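Phosphoglucosamine/phosphogalactosamine mutase (Sulfolobus tokodaii, PDB 2F7L) interconverts the 6- and 1-phosphates of glucosamine and of galactosamine, steps toward UDP-GlcNAc and UDP-GalNAc, with one magnesium ion per subunit. Local coordinates at residues V440-N443 / L444-L448; I281-A284 / V285-S289; H162-I165 / E166-K169; L266-W269 / A270-K273; R11-V14 / N15-T19. All coordinates share one frame; numbering follows the deposited sequence.

All five interactions are local, but they sit at different depths. Interactions 2 and 4 are buried and belong to the same alpha/beta/alpha domain III, where helix 259-272 and strand 280-284 follow each other in the chain; Ser267 of interaction 4 packs on Ile281 of interaction 2. Interaction 2 is a polar turn, whereas interaction 4 combines aromatic faces with aliphatic carbons. Interactions 1, 3 and 5 are partly buried. Interaction 3, a capped helix start in domain II, probably joins interaction 4 through a hydrogen bond from Lys273 NZ to His162 O. Interaction 1 lies within one helix of the C-terminal domain, and interaction 5 is a strand exit in domain I near Ser97, the probable phosphoserine position.

Interaction 1. Residues V440-N443 / L444-L448; sequences VANN and LVNEL
Leu444 reaches back one helical turn to Val440, its CD1 4.2 Å from Val440 CG2, and the two aliphatic side chains meet on one flank of helix 438-452. Leu444 CG lies opposite its own carbonyl carbon (chi1 -87°), and this turns the branch toward the start of the helix. Beside this pair, Val445 sets CG2 against the carbonyl of Ala441. Farther round, the CG of Glu447 passes 4.3 Å from Asn443 OD1, a loose contact on the outer side. Its carboxylate turns onward along the same helix, where OE1 forms a salt bridge with Lys450.

Four successive backbone bonds set these spacings. Leu444 N donates to Val440 O at 2.9 Å. Val445 N to Ala441 O (3.0 Å), Asn446 N to Asn442 O (3.1 Å) and Glu447 N to Asn443 O (3.0 Å) are straighter, in regular alpha-helical i to i+4 register.

The inner face of the helix covers the antiparallel sheet of the C-terminal domain: Val445 rests on Val373, Thr375, Ile431 and Ala433, and Leu448 on Ile431, Phe418 and Val420. Leu444 fills the corner between Phe416 of that sheet and Tyr396 of helix 385-396.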
loop_
_atom_site.group_PDB
_atom_site.type_symbol
_atom_site.label_atom_id
_atom_site.label_comp_id
_atom_site.label_asym_id
_atom_site.label_seq_id
_atom_site.Cartn_x
_atom_site.Cartn_y
_atom_site.Cartn_z
ATOM N N VAL A 440 -13.964 -26.680 5.164
ATOM C CA VAL A 440 -13.945 -26.286 6.567
ATOM C C VAL A 440 -13.953 -24.761 6.604
ATOM O O VAL A 440 -14.369 -24.162 7.590
ATOM C CB VAL A 440 -12.716 -26.854 7.367
ATOM C CG1 VAL A 440 -12.072 -27.981 6.613
ATOM C CG2 VAL A 440 -11.727 -25.768 7.694
ATOM N N ALA A 441 -13.520 -24.138 5.512
ATOM C CA ALA A 441 -13.498 -22.686 5.434
ATOM C C ALA A 441 -14.900 -22.133 5.199
ATOM O O ALA A 441 -15.348 -21.202 5.871
ATOM C CB ALA A 441 -12.575 -22.244 4.324
ATOM N N ASN A 442 -15.598 -22.702 4.231
ATOM C CA ASN A 442 -16.940 -22.246 3.945
ATOM C C ASN A 442 -17.799 -22.427 5.189
ATOM O O ASN A 442 -18.565 -21.551 5.585
ATOM C CB ASN A 442 -17.519 -23.049 2.801
ATOM C CG ASN A 442 -18.813 -22.479 2.320
ATOM O OD1 ASN A 442 -18.836 -21.379 1.762
ATOM N ND2 ASN A 442 -19.916 -23.204 2.543
ATOM N N ASN A 443 -17.654 -23.595 5.795
ATOM C CA ASN A 443 -18.367 -23.939 7.010
ATOM C C ASN A 443 -18.059 -22.889 8.082
ATOM O O ASN A 443 -18.965 -22.350 8.735
ATOM C CB ASN A 443 -17.910 -25.321 7.475
ATOM C CG ASN A 443 -18.249 -25.584 8.919
ATOM O OD1 ASN A 443 -19.419 -25.738 9.274
ATOM N ND2 ASN A 443 -17.226 -25.617 9.774
ATOM N N LEU A 444 -16.769 -22.604 8.258
ATOM C CA LEU A 444 -16.308 -21.607 9.230
ATOM C C LEU A 444 -17.058 -20.298 9.101
ATOM O O LEU A 444 -17.611 -19.767 10.077
ATOM C CB LEU A 444 -14.825 -21.314 9.033
ATOM C CG LEU A 444 -13.859 -22.235 9.763
ATOM C CD1 LEU A 444 -12.433 -21.932 9.342
ATOM C CD2 LEU A 444 -14.058 -22.060 11.254
ATOM N N VAL A 445 -17.054 -19.776 7.881
ATOM C CA VAL A 445 -17.711 -18.523 7.595
ATOM C C VAL A 445 -19.159 -18.578 8.037
ATOM O O VAL A 445 -19.649 -17.649 8.692
ATOM C CB VAL A 445 -17.621 -18.207 6.098
ATOM C CG1 VAL A 445 -18.375 -16.907 5.774
ATOM C CG2 VAL A 445 -16.154 -18.101 5.699
ATOM N N ASN A 446 -19.833 -19.675 7.699
ATOM C CA ASN A 446 -21.231 -19.840 8.063
ATOM C C ASN A 446 -21.472 -19.729 9.549
ATOM O O ASN A 446 -22.357 -18.985 9.979
ATOM C CB ASN A 446 -21.749 -21.170 7.552
ATOM C CG ASN A 446 -21.816 -21.203 6.054
ATOM O OD1 ASN A 446 -22.275 -20.241 5.429
ATOM N ND2 ASN A 446 -21.362 -22.305 5.457
ATOM N N GLU A 447 -20.690 -20.471 10.330
ATOM C CA GLU A 447 -20.820 -20.425 11.785
ATOM C C GLU A 447 -20.644 -18.979 12.258
ATOM O O GLU A 447 -21.497 -18.413 12.946
ATOM C CB GLU A 447 -19.759 -21.317 12.451
ATOM C CG GLU A 447 -20.026 -22.812 12.375
ATOM C CD GLU A 447 -21.490 -23.136 12.651
ATOM O OE1 GLU A 447 -22.292 -23.093 11.688
ATOM O OE2 GLU A 447 -21.850 -23.414 13.824
ATOM N N LEU A 448 -19.526 -18.387 11.863
ATOM C CA LEU A 448 -19.222 -17.025 12.241
ATOM C C LEU A 448 -20.367 -16.071 11.879
ATOM O O LEU A 448 -20.809 -15.273 12.726
ATOM C CB LEU A 448 -17.901 -16.593 11.580
ATOM C CG LEU A 448 -16.650 -17.356 12.036
ATOM C CD1 LEU A 448 -15.518 -17.082 11.077
ATOM C CD2 LEU A 448 -16.263 -16.962 13.453
#

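Interaction 2. Residues I281-A284 / V285-S289; sequences IVTA and VSSSS
Thr283 OG1 is gripped twice: it accepts a hydrogen bond from Ser287 OG at 2.9 Å and donates one to the backbone oxygen of Phe325 on the neighbouring strand 323-326. The first of these bonds ties the end of strand 280-284 to the loop four residues later. The torsions of both residues serve it. Thr283 carries OG1 opposite its backbone N (chi1 -154°), while Ser287 OG lies opposite its own carbonyl carbon at chi1 -85°, so that the two hydroxyls turn toward each other. The methyl of Thr283 follows alongside, with CG2 3.7 Å from Ser287 CB.

Between these residues the backbone makes a type I beta turn from Ala284 to Ser287. It is closed by Ser287 N, which donates to Ala284 O over 2.7 Å at an N-H...O angle of 162°. Ser286 OG lies 3.5 Å from Ala284 CB.

Val285 O and Ser287 O both accept from Lys410 NZ in the C-terminal domain. Next in the chain, Ser288 OG caps Leu290 N at the start of helix 290-296 and also bonds to Glu434 OE2, while Ser288 N donates to Asp260 OD1. The chain then continues through that helix to the parallel strand 301-305, a beta-alpha-beta crossover. With all five touching residues buried, the turn is held mainly by directional polar bonds: Thr283 OG1, Ala284 O, Val285 O and Ser287 O each meet a partner within the protein, for the last two a lysine from another domain.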
loop_
_atom_site.group_PDB
_atom_site.type_symbol
_atom_site.label_atom_id
_atom_site.label_comp_id
_atom_site.label_asym_id
_atom_site.label_seq_id
_atom_site.Cartn_x
_atom_site.Cartn_y
_atom_site.Cartn_z
ATOM N N ILE A 281 9.347 -10.263 10.412
ATOM C CA ILE A 281 8.601 -9.373 9.552
ATOM C C ILE A 281 7.288 -8.982 10.221
ATOM O O ILE A 281 6.856 -9.636 11.165
ATOM C CB ILE A 281 8.345 -10.050 8.185
ATOM C CG1 ILE A 281 7.428 -11.269 8.345
ATOM C CG2 ILE A 281 9.687 -10.483 7.569
ATOM C CD1 ILE A 281 5.969 -10.946 8.449
ATOM N N VAL A 282 6.672 -7.903 9.738
ATOM C CA VAL A 282 5.405 -7.394 10.268
ATOM C C VAL A 282 4.336 -7.584 9.204
ATOM O O VAL A 282 4.619 -7.502 8.017
ATOM C CB VAL A 282 5.500 -5.878 10.563
ATOM C CG1 VAL A 282 4.177 -5.340 11.086
ATOM C CG2 VAL A 282 6.603 -5.617 11.558
ATOM N N THR A 283 3.110 -7.866 9.616
ATOM C CA THR A 283 2.009 -7.986 8.656
ATOM C C THR A 283 0.671 -7.833 9.369
ATOM O O THR A 283 0.571 -8.033 10.583
ATOM C CB THR A 283 2.035 -9.313 7.870
ATOM O OG1 THR A 283 1.369 -9.113 6.617
ATOM C CG2 THR A 283 1.318 -10.415 8.630
ATOM N N ALA A 284 -0.354 -7.453 8.623
ATOM C CA ALA A 284 -1.661 -7.263 9.226
ATOM C C ALA A 284 -2.459 -8.563 9.331
ATOM O O ALA A 284 -2.325 -9.496 8.520
ATOM C CB ALA A 284 -2.448 -6.217 8.455
ATOM N N VAL A 285 -3.295 -8.597 10.358
ATOM C CA VAL A 285 -4.152 -9.736 10.645
ATOM C C VAL A 285 -5.036 -10.128 9.466
ATOM O O VAL A 285 -5.727 -11.132 9.522
ATOM C CB VAL A 285 -5.024 -9.439 11.881
ATOM C CG1 VAL A 285 -4.167 -9.511 13.151
ATOM C CG2 VAL A 285 -5.652 -8.050 11.748
ATOM N N SER A 286 -5.000 -9.333 8.403
ATOM C CA SER A 286 -5.772 -9.593 7.190
ATOM C C SER A 286 -4.995 -10.589 6.314
ATOM O O SER A 286 -5.521 -11.147 5.345
ATOM C CB SER A 286 -6.011 -8.278 6.434
ATOM O OG SER A 286 -4.805 -7.538 6.265
ATOM N N SER A 287 -3.733 -10.809 6.678
ATOM C CA SER A 287 -2.847 -11.737 5.969
ATOM C C SER A 287 -3.099 -13.205 6.344
ATOM O O SER A 287 -3.427 -13.526 7.500
ATOM C CB SER A 287 -1.384 -11.388 6.271
ATOM O OG SER A 287 -0.900 -10.377 5.417
ATOM N N SER A 288 -2.933 -14.086 5.359
ATOM C CA SER A 288 -3.122 -15.519 5.558
ATOM C C SER A 288 -2.095 -16.053 6.525
ATOM O O SER A 288 -0.968 -15.591 6.515
ATOM C CB SER A 288 -2.963 -16.258 4.238
ATOM O OG SER A 288 -2.734 -17.641 4.453
ATOM N N SER A 289 -2.474 -17.030 7.350
ATOM C CA SER A 289 -1.544 -17.619 8.327
ATOM C C SER A 289 -0.457 -18.408 7.599
ATOM O O SER A 289 0.579 -18.763 8.170
ATOM C CB SER A 289 -2.293 -18.517 9.323
ATOM O OG SER A 289 -2.975 -19.560 8.661
#

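Interaction 3. Residues H162-I165 / E166-K169; sequences HVDI and EKIK
One face of the Asp164 carboxylate is covered by Lys167: CB of the lysine stands above CG, and Lys167 N comes from the same side to OD1 at 2.7 Å. The bond is nearly straight at the hydrogen, yet the donor lies about 60° out of the carboxylate plane. Asp164 CG stands opposite its backbone N (chi1 -173°), which swings the group over the first turn of the helix.

The second flat group, the carboxylate of Glu166, is met by Lys169 NZ on the syn side of OE2, somewhat out of its plane, in a salt bridge of 2.5 Å. To reach it, the lysine chain bends at chi3 and carries its CE past Ile165 CG2, 3.7 Å away.

The apolar contact is between Val163 and Ile168, which cross at about a right angle, CG2 of the valine 4.0 Å from CD1 of the isoleucine. The backbone bond from Ile168 N to Asp164 O is weak at 3.3 Å, whereas Lys169 N to Ile165 O is 2.9 Å. Asp164 N is taken by Glu351 OE1 of helix 342-356, and Ile168 packs on Leu350 and Ala354 of that helix.

An aspartate N-cap bonded to the third helical residue, with apolar contact between the residue before the cap and the fourth one after it, is a capped helix start with a hydrophobic staple, here opening helix 165-171 of domain II.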
loop_
_atom_site.group_PDB
_atom_site.type_symbol
_atom_site.label_atom_id
_atom_site.label_comp_id
_atom_site.label_asym_id
_atom_site.label_seq_id
_atom_site.Cartn_x
_atom_site.Cartn_y
_atom_site.Cartn_z
ATOM N N HIS A 162 19.644 -2.118 -5.150
ATOM C CA HIS A 162 19.490 -3.231 -4.210
ATOM C C HIS A 162 19.377 -4.623 -4.817
ATOM O O HIS A 162 19.127 -5.582 -4.089
ATOM C CB HIS A 162 18.291 -2.993 -3.295
ATOM C CG HIS A 162 18.417 -1.763 -2.453
ATOM N ND1 HIS A 162 19.352 -1.642 -1.451
ATOM C CD2 HIS A 162 17.718 -0.605 -2.462
ATOM C CE1 HIS A 162 19.222 -0.458 -0.875
ATOM N NE2 HIS A 162 18.238 0.188 -1.469
ATOM N N VAL A 163 19.559 -4.735 -6.131
ATOM C CA VAL A 163 19.498 -6.032 -6.795
ATOM C C VAL A 163 20.646 -6.231 -7.791
ATOM O O VAL A 163 21.156 -5.278 -8.381
ATOM C CB VAL A 163 18.172 -6.228 -7.557
ATOM C CG1 VAL A 163 16.992 -6.047 -6.604
ATOM C CG2 VAL A 163 18.095 -5.269 -8.710
ATOM N N ASP A 164 21.054 -7.481 -7.962
ATOM C CA ASP A 164 22.111 -7.822 -8.896
ATOM C C ASP A 164 21.600 -7.517 -10.284
ATOM O O ASP A 164 21.023 -8.388 -10.921
ATOM C CB ASP A 164 22.398 -9.312 -8.811
ATOM C CG ASP A 164 23.600 -9.720 -9.626
ATOM O OD1 ASP A 164 23.830 -9.124 -10.712
ATOM O OD2 ASP A 164 24.301 -10.654 -9.172
ATOM N N ILE A 165 21.817 -6.305 -10.770
ATOM C CA ILE A 165 21.326 -5.949 -12.094
ATOM C C ILE A 165 21.773 -6.864 -13.232
ATOM O O ILE A 165 20.989 -7.187 -14.128
ATOM C CB ILE A 165 21.725 -4.539 -12.473
ATOM C CG1 ILE A 165 21.135 -3.558 -11.469
ATOM C CG2 ILE A 165 21.265 -4.243 -13.908
ATOM C CD1 ILE A 165 21.430 -2.122 -11.812
ATOM N N GLU A 166 23.035 -7.271 -13.211
ATOM C CA GLU A 166 23.538 -8.139 -14.266
ATOM C C GLU A 166 22.905 -9.533 -14.222
ATOM O O GLU A 166 22.418 -10.027 -15.244
ATOM C CB GLU A 166 25.066 -8.211 -14.194
ATOM C CG GLU A 166 25.748 -6.903 -14.592
ATOM C CD GLU A 166 25.186 -6.307 -15.900
ATOM O OE1 GLU A 166 24.905 -7.079 -16.850
ATOM O OE2 GLU A 166 25.035 -5.061 -15.988
ATOM N N LYS A 167 22.897 -10.158 -13.046
ATOM C CA LYS A 167 22.311 -11.486 -12.902
ATOM C C LYS A 167 20.921 -11.542 -13.543
ATOM O O LYS A 167 20.631 -12.430 -14.351
ATOM C CB LYS A 167 22.238 -11.866 -11.416
ATOM C CG LYS A 167 21.402 -13.104 -11.066
ATOM C CD LYS A 167 21.922 -14.395 -11.674
ATOM C CE LYS A 167 21.063 -15.603 -11.246
ATOM N NZ LYS A 167 21.075 -16.772 -12.213
ATOM N N ILE A 168 20.073 -10.575 -13.203
ATOM C CA ILE A 168 18.714 -10.518 -13.725
ATOM C C ILE A 168 18.709 -10.164 -15.202
ATOM O O ILE A 168 17.914 -10.695 -15.977
ATOM C CB ILE A 168 17.882 -9.460 -12.969
ATOM C CG1 ILE A 168 17.848 -9.803 -11.482
ATOM C CG2 ILE A 168 16.471 -9.391 -13.533
ATOM C CD1 ILE A 168 17.346 -8.667 -10.606
ATOM N N LYS A 169 19.595 -9.256 -15.588
ATOM C CA LYS A 169 19.656 -8.821 -16.972
ATOM C C LYS A 169 19.930 -10.023 -17.857
ATOM O O LYS A 169 19.447 -10.109 -18.988
ATOM C CB LYS A 169 20.753 -7.762 -17.154
ATOM C CG LYS A 169 20.503 -6.844 -18.341
ATOM C CD LYS A 169 21.677 -5.928 -18.641
ATOM C CE LYS A 169 22.047 -5.074 -17.449
ATOM N NZ LYS A 169 23.306 -4.302 -17.689
#

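Interaction 4. Residues L266-W269 / A270-K273; sequences LSYW and ASVK
Trp269 spreads its indole against Val272 and Lys273, three and four residues on. From CB, which lies beside the next peptide at Ala270 N, the side chain leaves with CG opposite the backbone N (chi1 -164°) and the ring runs along the helix flank. On the pyrrole side, CD1 is 3.9 Å from Lys273 CD, and Lys273 CG stands over the face of the five-membered ring, 4.3 Å from its centroid and only 16° off the normal, a CH-pi contact. NE1 donates to Glu351 OE2. On the benzo side, CE3 lies near Val272 CB, CZ3 is 3.5 Å from Val272 CG1, and CH2 nears the same methyl; the valine meets the ring obliquely.

Val272 serves both aromatic residues. Its other methyl, CG2, sits over one face of Tyr268, 4.2 Å from the ring centroid and shifted toward CZ and the hydroxyl. Tyr268 O, meanwhile, takes a bond from Ser271 N and a weak one from Val272 N, while Lys273 N donates to Trp269 O at 3.1 Å.

Beyond its aliphatic part, Lys273 bends at chi3 and chi4, bringing NZ into a salt bridge with the same Glu351 OE2 that the indole uses and into a hydrogen bond with His162 O. One carboxylate of helix 342-356 thus meets both polar ends. Tyr268 meets the ring of Tyr298, and Ala270 and Ser271 pack on Leu322. Helix 259-272 lies between helix 342-356, where Trp269 touches Leu352 and Asn355 and Leu266 touches Ser345 and Met349, and strand 280-284, where Ser267 packs on Ile281.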
loop_
_atom_site.group_PDB
_atom_site.type_symbol
_atom_site.label_atom_id
_atom_site.label_comp_id
_atom_site.label_asym_id
_atom_site.label_seq_id
_atom_site.Cartn_x
_atom_site.Cartn_y
_atom_site.Cartn_z
ATOM N N LEU A 266 8.636 -12.653 -0.909
ATOM C CA LEU A 266 9.505 -11.483 -0.846
ATOM C C LEU A 266 10.064 -11.334 0.551
ATOM O O LEU A 266 11.223 -10.963 0.739
ATOM C CB LEU A 266 8.719 -10.230 -1.218
ATOM C CG LEU A 266 8.941 -9.639 -2.615
ATOM C CD1 LEU A 266 9.269 -10.705 -3.659
ATOM C CD2 LEU A 266 7.704 -8.862 -2.987
ATOM N N SER A 267 9.234 -11.622 1.541
ATOM C CA SER A 267 9.666 -11.533 2.927
ATOM C C SER A 267 10.815 -12.542 3.096
ATOM O O SER A 267 11.749 -12.353 3.873
ATOM C CB SER A 267 8.491 -11.871 3.844
ATOM O OG SER A 267 8.635 -11.221 5.092
ATOM N N TYR A 268 10.741 -13.617 2.332
ATOM C CA TYR A 268 11.763 -14.648 2.369
ATOM C C TYR A 268 13.093 -14.128 1.801
ATOM O O TYR A 268 14.119 -14.092 2.490
ATOM C CB TYR A 268 11.282 -15.854 1.561
ATOM C CG TYR A 268 12.365 -16.839 1.252
ATOM C CD1 TYR A 268 13.038 -17.504 2.280
ATOM C CD2 TYR A 268 12.749 -17.087 -0.067
ATOM C CE1 TYR A 268 14.072 -18.393 2.000
ATOM C CE2 TYR A 268 13.786 -17.974 -0.358
ATOM C CZ TYR A 268 14.442 -18.622 0.681
ATOM O OH TYR A 268 15.477 -19.482 0.402
ATOM N N TRP A 269 13.058 -13.739 0.533
ATOM C CA TRP A 269 14.229 -13.223 -0.148
ATOM C C TRP A 269 14.954 -12.154 0.668
ATOM O O TRP A 269 16.179 -12.060 0.636
ATOM C CB TRP A 269 13.810 -12.644 -1.494
ATOM C CG TRP A 269 14.950 -12.431 -2.407
ATOM C CD1 TRP A 269 15.234 -11.305 -3.121
ATOM C CD2 TRP A 269 15.958 -13.387 -2.746
ATOM N NE1 TRP A 269 16.359 -11.499 -3.888
ATOM C CE2 TRP A 269 16.822 -12.771 -3.679
ATOM C CE3 TRP A 269 16.217 -14.708 -2.352
ATOM C CZ2 TRP A 269 17.923 -13.431 -4.226
ATOM C CZ3 TRP A 269 17.315 -15.361 -2.898
ATOM C CH2 TRP A 269 18.152 -14.720 -3.824
ATOM N N ALA A 270 14.196 -11.347 1.401
ATOM C CA ALA A 270 14.794 -10.286 2.203
ATOM C C ALA A 270 15.764 -10.834 3.248
ATOM O O ALA A 270 16.762 -10.177 3.569
ATOM C CB ALA A 270 13.714 -9.453 2.876
ATOM N N SER A 271 15.475 -12.022 3.781
ATOM C CA SER A 271 16.351 -12.655 4.778
ATOM C C SER A 271 17.612 -13.192 4.097
ATOM O O SER A 271 18.698 -13.192 4.678
ATOM C CB SER A 271 15.637 -13.815 5.468
ATOM O OG SER A 271 15.359 -14.832 4.520
ATOM N N VAL A 272 17.455 -13.661 2.868
ATOM C CA VAL A 272 18.580 -14.176 2.109
ATOM C C VAL A 272 19.568 -13.046 1.820
ATOM O O VAL A 272 20.773 -13.274 1.781
ATOM C CB VAL A 272 18.112 -14.791 0.769
ATOM C CG1 VAL A 272 19.305 -15.157 -0.087
ATOM C CG2 VAL A 272 17.243 -16.024 1.038
ATOM N N LYS A 273 19.055 -11.830 1.628
ATOM C CA LYS A 273 19.898 -10.661 1.354
ATOM C C LYS A 273 20.450 -10.013 2.629
ATOM O O LYS A 273 21.275 -9.106 2.564
ATOM C CB LYS A 273 19.104 -9.593 0.595
ATOM C CG LYS A 273 18.522 -10.009 -0.734
ATOM C CD LYS A 273 17.646 -8.887 -1.297
ATOM C CE LYS A 273 18.442 -7.718 -1.851
ATOM N NZ LYS A 273 19.065 -8.071 -3.133
#

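Interaction 5. Residues R11-V14 / N15-T19; sequences RGIV and NKELT
Ile13 O gathers three backbone donors as the chain turns back after strand 10-13: Lys16 N, Glu17 N and Leu18 N, the last at 3.1 Å. Glu17 N comes in the carbonyl plane, with Lys16 N and Leu18 N out of it on opposite sides. The turn is further closed by Asn15 N, which donates to Leu18 O at 2.8 Å, and Val14 and Leu18 form a single beta bridge. A side-chain bond joins the same residues: Ile13 N points almost straight (174°) at Glu17 OE1, 2.9 Å away, from above the carboxylate plane. Glu17 spans the gap because its chain is extended beyond CG.

This loop leads from the outermost strand of the domain I sheet to helix 20-34, whose start Thr19 caps through Leu22 N. Its entering strand carries Arg11, whose side chain comes, at the nearest atoms, within about 3 Å of that of Ser97, probably the residue phosphorylated in catalysis.

Apolar contacts follow. Leu18 CD1 rests 4.1 Å from Arg11 CA, and its CD2 is 4.4 Å from Val14 CG2; Val14 and Leu18 also pack on Leu53 of helix 50-63. Ile13 leans on Tyr103 of strand 103-109. Separately, Ile13 and the bent Lys16 chain lie side by side, pointing the same way, with the amine end near the isoleucine.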
loop_
_atom_site.group_PDB
_atom_site.type_symbol
_atom_site.label_atom_id
_atom_site.label_comp_id
_atom_site.label_asym_id
_atom_site.label_seq_id
_atom_site.Cartn_x
_atom_site.Cartn_y
_atom_site.Cartn_z
ATOM N N ARG A 11 -9.662 12.334 1.727
ATOM C CA ARG A 11 -10.098 12.067 0.358
ATOM C C ARG A 11 -11.597 12.183 0.098
ATOM O O ARG A 11 -12.407 12.190 1.011
ATOM C CB ARG A 11 -9.611 10.688 -0.086
ATOM C CG ARG A 11 -10.038 9.575 0.808
ATOM C CD ARG A 11 -9.301 8.275 0.469
ATOM N NE ARG A 11 -7.841 8.397 0.476
ATOM C CZ ARG A 11 -7.001 7.376 0.302
ATOM N NH1 ARG A 11 -7.468 6.147 0.110
ATOM N NH2 ARG A 11 -5.687 7.584 0.305
ATOM N N GLY A 12 -11.969 12.281 -1.165
ATOM C CA GLY A 12 -13.373 12.399 -1.488
ATOM C C GLY A 12 -13.513 12.588 -2.975
ATOM O O GLY A 12 -12.510 12.687 -3.678
ATOM N N ILE A 13 -14.746 12.628 -3.459
ATOM C CA ILE A 13 -14.972 12.817 -4.873
ATOM C C ILE A 13 -14.498 14.212 -5.213
ATOM O O ILE A 13 -14.895 15.197 -4.584
ATOM C CB ILE A 13 -16.452 12.637 -5.214
ATOM C CG1 ILE A 13 -16.814 11.163 -5.035
ATOM C CG2 ILE A 13 -16.735 13.076 -6.645
ATOM C CD1 ILE A 13 -18.278 10.937 -4.984
ATOM N N VAL A 14 -13.632 14.292 -6.207
ATOM C CA VAL A 14 -13.062 15.562 -6.590
ATOM C C VAL A 14 -14.095 16.557 -7.104
ATOM O O VAL A 14 -14.984 16.216 -7.881
ATOM C CB VAL A 14 -11.928 15.359 -7.627
ATOM C CG1 VAL A 14 -12.481 15.444 -9.042
ATOM C CG2 VAL A 14 -10.815 16.371 -7.369
ATOM N N ASN A 15 -13.943 17.793 -6.636
ATOM C CA ASN A 15 -14.795 18.925 -6.954
ATOM C C ASN A 15 -16.209 18.801 -6.426
ATOM O O ASN A 15 -17.128 19.423 -6.948
ATOM C CB ASN A 15 -14.810 19.199 -8.454
ATOM C CG ASN A 15 -14.447 20.638 -8.776
ATOM O OD1 ASN A 15 -13.960 21.364 -7.907
ATOM N ND2 ASN A 15 -14.662 21.051 -10.020
ATOM N N LYS A 16 -16.386 17.998 -5.386
ATOM C CA LYS A 16 -17.690 17.852 -4.759
ATOM C C LYS A 16 -17.509 17.825 -3.257
ATOM O O LYS A 16 -17.871 18.773 -2.574
ATOM C CB LYS A 16 -18.411 16.600 -5.242
ATOM C CG LYS A 16 -19.254 16.897 -6.448
ATOM C CD LYS A 16 -20.635 16.305 -6.340
ATOM C CE LYS A 16 -20.609 14.863 -6.762
ATOM N NZ LYS A 16 -19.612 14.104 -5.946
ATOM N N GLU A 17 -16.928 16.755 -2.743
ATOM C CA GLU A 17 -16.682 16.660 -1.327
ATOM C C GLU A 17 -15.279 17.223 -1.169
ATOM O O GLU A 17 -15.041 18.095 -0.333
ATOM C CB GLU A 17 -16.775 15.197 -0.907
ATOM C CG GLU A 17 -18.033 14.542 -1.494
ATOM C CD GLU A 17 -18.005 13.010 -1.525
ATOM O OE1 GLU A 17 -16.909 12.386 -1.511
ATOM O OE2 GLU A 17 -19.114 12.434 -1.590
ATOM N N LEU A 18 -14.344 16.737 -1.986
ATOM C CA LEU A 18 -12.975 17.242 -1.936
ATOM C C LEU A 18 -13.022 18.440 -2.874
ATOM O O LEU A 18 -12.846 18.311 -4.074
ATOM C CB LEU A 18 -11.967 16.200 -2.468
ATOM C CG LEU A 18 -10.487 16.511 -2.194
ATOM C CD1 LEU A 18 -10.149 16.022 -0.806
ATOM C CD2 LEU A 18 -9.578 15.845 -3.199
ATOM N N THR A 19 -13.293 19.608 -2.324
ATOM C CA THR A 19 -13.386 20.815 -3.124
ATOM C C THR A 19 -12.090 21.617 -3.045
ATOM O O THR A 19 -11.231 21.370 -2.199
ATOM C CB THR A 19 -14.517 21.685 -2.603
ATOM O OG1 THR A 19 -14.089 22.352 -1.406
ATOM C CG2 THR A 19 -15.714 20.827 -2.273
#